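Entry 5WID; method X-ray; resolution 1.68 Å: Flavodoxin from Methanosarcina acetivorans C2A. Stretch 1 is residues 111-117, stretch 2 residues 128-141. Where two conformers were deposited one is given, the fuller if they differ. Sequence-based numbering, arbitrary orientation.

Stretch 1 111-117: VMDPVLR
Stretch 2, residues 128-141: QECKRLGIDIAEKV

Stretch 2 is helical over its whole length, residues 128-141, and the helix extends beyond it at both ends. Phi/psi values stay near -60/-43, and ten i to i+4 backbone hydrogen bonds bear this out, from Arg132 N to Gln128 O at 2.9 Å through Val141 N to Ile137 O at 2.9 Å. Stretch 1 is extended, with phi between -67° and -121° and psi between 112° and 147° throughout, and its last two residues, Leu116 and Arg117, lie in a strand that continues later in the chain. The peptide bond between Asp113 and Pro114 is cis, and the proline ring has a C-gamma endo pucker.

The two segments run in opposite directions, as the register demonstrates: Met112 CA lies 7.7 Å from Ile137 CA, Pro114 CA 7.4 Å from Leu133 CA, and Leu116 CA 7.7 Å from Cys130 CA. Two residues of extended chain thus match three or four of helix, about one turn. The alternation of the extended chain sorts its side chains: the CA-to-CB bonds of Met112 and Leu116 point toward the helix, that of Pro114 sideways, and those of Asp113 and Val115 away. On the helix, the CA-to-CB bonds of Glu129, Leu133, Asp136 and Lys140 point toward stretch 1, a spacing of three to four residues that keeps them on one face. The contact buries 422 Å², both sides summed.

Apolar packing supplies most of the direct contact. Met112, with chi angles m, t, p, contributes the largest covered area. Its SD sits 3.8 Å from Ile137 CA and 3.9 Å from Ile137 CG1 (Ile137 is m, t), while also lying 3.9 Å from Lys140 CB. Its CE reaches 3.6 Å from Asp136 CB, so the thioether end meets the aliphatic portions of both polar residues. Lys140 adopts t, p, p, t. Leu133 (t, p) touches both Pro114 and Leu116: its CD1 is 4.1 Å from Pro114 CD and 3.8 Å from Pro114 O, and its CD2 is 4.1 Å from Leu116 CB. Leu116, also t, p, places CD2 3.8 Å from Cys130 CA and 3.9 Å from Cys130 SG, the cysteine being m. The same Leu116 CD2 lies 4.0 Å from Glu129 O, a van der Waals contact with the helix backbone.

Polar linkage across the interface is indirect. No hydrogen bond joins the stretches directly; instead one water donates to Asp113 O at 2.6 Å and to Asp136 OD2 at 2.9 Å. It thereby couples the backbone carbonyl of Asp113 to a carboxylate on the helix, even though the CA-to-CB bond of Asp113 points away from the helix.

The other carboxylate oxygen is engaged within the helix. Arg132 NH1 donates to Asp136 OD1 at 2.8 Å with an N-H...O angle of 160°, forming a salt bridge across one turn. Arg132 has chi1 t, chi2 off-well at 32° and chi3 p; Asp136 has chi1 m and chi2 -15°. Asp136 therefore combines charge pairing, water bridging and methionine packing.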

# COMPACT_ATOMS: atom_id res chain seq x y z
N VAL A 111 3.16 -9.43 5.49
CA VAL A 111 2.03 -8.57 5.14
C VAL A 111 1.12 -8.46 6.35
O VAL A 111 0.65 -9.46 6.89
CB VAL A 111 1.27 -9.12 3.92
CG1 VAL A 111 0.01 -8.28 3.66
CG2 VAL A 111 2.17 -9.13 2.71
N MET A 112 0.86 -7.23 6.76
CA MET A 112 -0.04 -7.00 7.87
C MET A 112 -1.49 -7.29 7.49
O MET A 112 -1.91 -7.10 6.35
CB MET A 112 0.06 -5.56 8.33
CG MET A 112 1.34 -5.27 9.01
SD MET A 112 1.27 -3.60 9.58
CE MET A 112 -0.31 -3.53 10.38
N ASP A 113 -2.24 -7.76 8.47
CA ASP A 113 -3.68 -7.68 8.35
C ASP A 113 -4.14 -6.32 8.87
O ASP A 113 -3.54 -5.77 9.81
CB ASP A 113 -4.37 -8.77 9.17
CG ASP A 113 -4.03 -10.17 8.69
OD1 ASP A 113 -4.17 -10.46 7.49
OD2 ASP A 113 -3.66 -11.00 9.55
N PRO A 114 -5.20 -5.73 8.31
CA PRO A 114 -6.00 -6.28 7.21
C PRO A 114 -5.49 -5.85 5.84
O PRO A 114 -5.01 -4.73 5.69
CB PRO A 114 -7.38 -5.66 7.46
CG PRO A 114 -7.04 -4.30 8.00
CD PRO A 114 -5.81 -4.51 8.87
N VAL A 115 -5.60 -6.76 4.87
CA VAL A 115 -5.62 -6.34 3.47
C VAL A 115 -6.91 -5.58 3.25
O VAL A 115 -8.00 -6.10 3.53
CB VAL A 115 -5.51 -7.57 2.55
CG1 VAL A 115 -5.73 -7.20 1.07
CG2 VAL A 115 -4.17 -8.27 2.76
N LEU A 116 -6.82 -4.33 2.80
CA LEU A 116 -7.93 -3.39 2.88
C LEU A 116 -8.44 -3.02 1.49
O LEU A 116 -7.75 -2.33 0.74
CB LEU A 116 -7.51 -2.13 3.64
CG LEU A 116 -8.61 -1.07 3.82
CD1 LEU A 116 -9.85 -1.65 4.53
CD2 LEU A 116 -8.06 0.13 4.60
N ARG A 117 -9.65 -3.45 1.14
CA ARG A 117 -10.27 -3.00 -0.10
C ARG A 117 -11.58 -2.30 0.22
O ARG A 117 -12.27 -2.63 1.19
CB ARG A 117 -10.50 -4.17 -1.07
CG ARG A 117 -11.34 -5.27 -0.52
CD ARG A 117 -11.50 -6.42 -1.52
NE ARG A 117 -12.34 -7.46 -0.94
CZ ARG A 117 -12.45 -8.69 -1.41
NH1 ARG A 117 -11.76 -9.05 -2.50
NH2 ARG A 117 -13.24 -9.56 -0.80
N GLN A 128 -11.55 6.56 7.57
CA GLN A 128 -11.12 6.24 8.93
C GLN A 128 -10.57 4.82 9.00
O GLN A 128 -9.60 4.56 9.73
CB GLN A 128 -12.29 6.41 9.91
CG GLN A 128 -12.65 7.87 10.20
CD GLN A 128 -11.47 8.67 10.74
OE1 GLN A 128 -10.80 8.27 11.69
NE2 GLN A 128 -11.20 9.82 10.12
N GLU A 129 -11.16 3.88 8.25
CA GLU A 129 -10.55 2.54 8.15
C GLU A 129 -9.13 2.64 7.62
O GLU A 129 -8.23 1.95 8.11
CB GLU A 129 -11.35 1.62 7.23
CG GLU A 129 -12.81 1.51 7.55
CD GLU A 129 -13.09 0.50 8.63
OE1 GLU A 129 -12.13 -0.16 9.11
OE2 GLU A 129 -14.27 0.36 8.99
N CYS A 130 -8.93 3.46 6.59
CA CYS A 130 -7.61 3.65 6.01
C CYS A 130 -6.65 4.24 7.03
O CYS A 130 -5.51 3.77 7.17
CB CYS A 130 -7.71 4.56 4.78
SG CYS A 130 -8.66 3.80 3.42
N LYS A 131 -7.09 5.27 7.75
CA LYS A 131 -6.25 5.86 8.80
C LYS A 131 -5.84 4.82 9.84
O LYS A 131 -4.69 4.81 10.30
CB LYS A 131 -6.99 7.02 9.46
CG LYS A 131 -6.12 7.79 10.45
CD LYS A 131 -6.83 9.00 11.03
CE LYS A 131 -5.95 9.70 12.07
NZ LYS A 131 -6.65 10.88 12.65
N ARG A 132 -6.77 3.94 10.22
CA ARG A 132 -6.47 2.88 11.19
C ARG A 132 -5.41 1.93 10.65
O ARG A 132 -4.51 1.52 11.39
CB ARG A 132 -7.76 2.14 11.54
CG ARG A 132 -7.66 0.88 12.43
CD ARG A 132 -6.54 0.89 13.44
NE ARG A 132 -6.78 1.82 14.52
CZ ARG A 132 -6.00 1.94 15.58
NH1 ARG A 132 -4.88 1.23 15.69
NH2 ARG A 132 -6.31 2.80 16.52
N LEU A 133 -5.48 1.55 9.37
CA LEU A 133 -4.41 0.74 8.80
C LEU A 133 -3.07 1.45 8.92
O LEU A 133 -2.05 0.83 9.25
CB LEU A 133 -4.72 0.38 7.34
CG LEU A 133 -3.60 -0.37 6.61
CD1 LEU A 133 -3.26 -1.71 7.29
CD2 LEU A 133 -3.99 -0.60 5.14
N GLY A 134 -3.04 2.77 8.69
CA GLY A 134 -1.80 3.51 8.82
C GLY A 134 -1.29 3.57 10.25
O GLY A 134 -0.09 3.40 10.49
N ILE A 135 -2.19 3.78 11.21
CA ILE A 135 -1.80 3.71 12.62
C ILE A 135 -1.17 2.35 12.92
O ILE A 135 -0.11 2.26 13.55
CB ILE A 135 -3.00 3.98 13.55
CG1 ILE A 135 -3.45 5.44 13.44
CG2 ILE A 135 -2.65 3.62 15.00
CD1 ILE A 135 -4.84 5.71 14.05
N ASP A 136 -1.82 1.28 12.45
CA ASP A 136 -1.30 -0.07 12.70
C ASP A 136 0.08 -0.25 12.08
O ASP A 136 0.96 -0.87 12.67
CB ASP A 136 -2.26 -1.14 12.16
CG ASP A 136 -3.57 -1.22 12.93
OD1 ASP A 136 -3.68 -0.67 14.06
OD2 ASP A 136 -4.51 -1.86 12.40
N ILE A 137 0.28 0.27 10.86
CA ILE A 137 1.59 0.18 10.22
C ILE A 137 2.64 0.89 11.06
O ILE A 137 3.73 0.37 11.30
CB ILE A 137 1.54 0.76 8.79
CG1 ILE A 137 0.70 -0.13 7.86
CG2 ILE A 137 2.96 0.88 8.23
CD1 ILE A 137 0.40 0.56 6.51
N ALA A 138 2.32 2.10 11.52
CA ALA A 138 3.28 2.85 12.34
C ALA A 138 3.62 2.09 13.62
O ALA A 138 4.78 2.03 14.02
CB ALA A 138 2.71 4.23 12.66
N GLU A 139 2.62 1.49 14.26
CA GLU A 139 2.89 0.76 15.50
C GLU A 139 3.75 -0.46 15.25
O GLU A 139 4.62 -0.80 16.06
CB GLU A 139 1.57 0.37 16.17
CG GLU A 139 0.84 1.56 16.80
CD GLU A 139 1.70 2.28 17.82
OE1 GLU A 139 2.44 1.61 18.57
OE2 GLU A 139 1.66 3.53 17.86
N LYS A 140 3.53 -1.14 14.12
CA LYS A 140 4.37 -2.27 13.75
C LYS A 140 5.81 -1.83 13.50
O LYS A 140 6.75 -2.50 13.95
CB LYS A 140 3.79 -2.95 12.51
CG LYS A 140 4.40 -4.30 12.17
CD LYS A 140 4.01 -5.36 13.18
CE LYS A 140 2.59 -5.86 12.93
NZ LYS A 140 2.24 -7.00 13.83
N VAL A 141 5.98 -0.71 12.79
CA VAL A 141 7.32 -0.18 12.55
C VAL A 141 8.03 0.12 13.87
O VAL A 141 9.19 -0.27 14.07
CB VAL A 141 7.24 1.08 11.67
CG1 VAL A 141 8.56 1.85 11.69
CG2 VAL A 141 6.87 0.70 10.24
O HOH W 1 -3.59 -4.55 12.11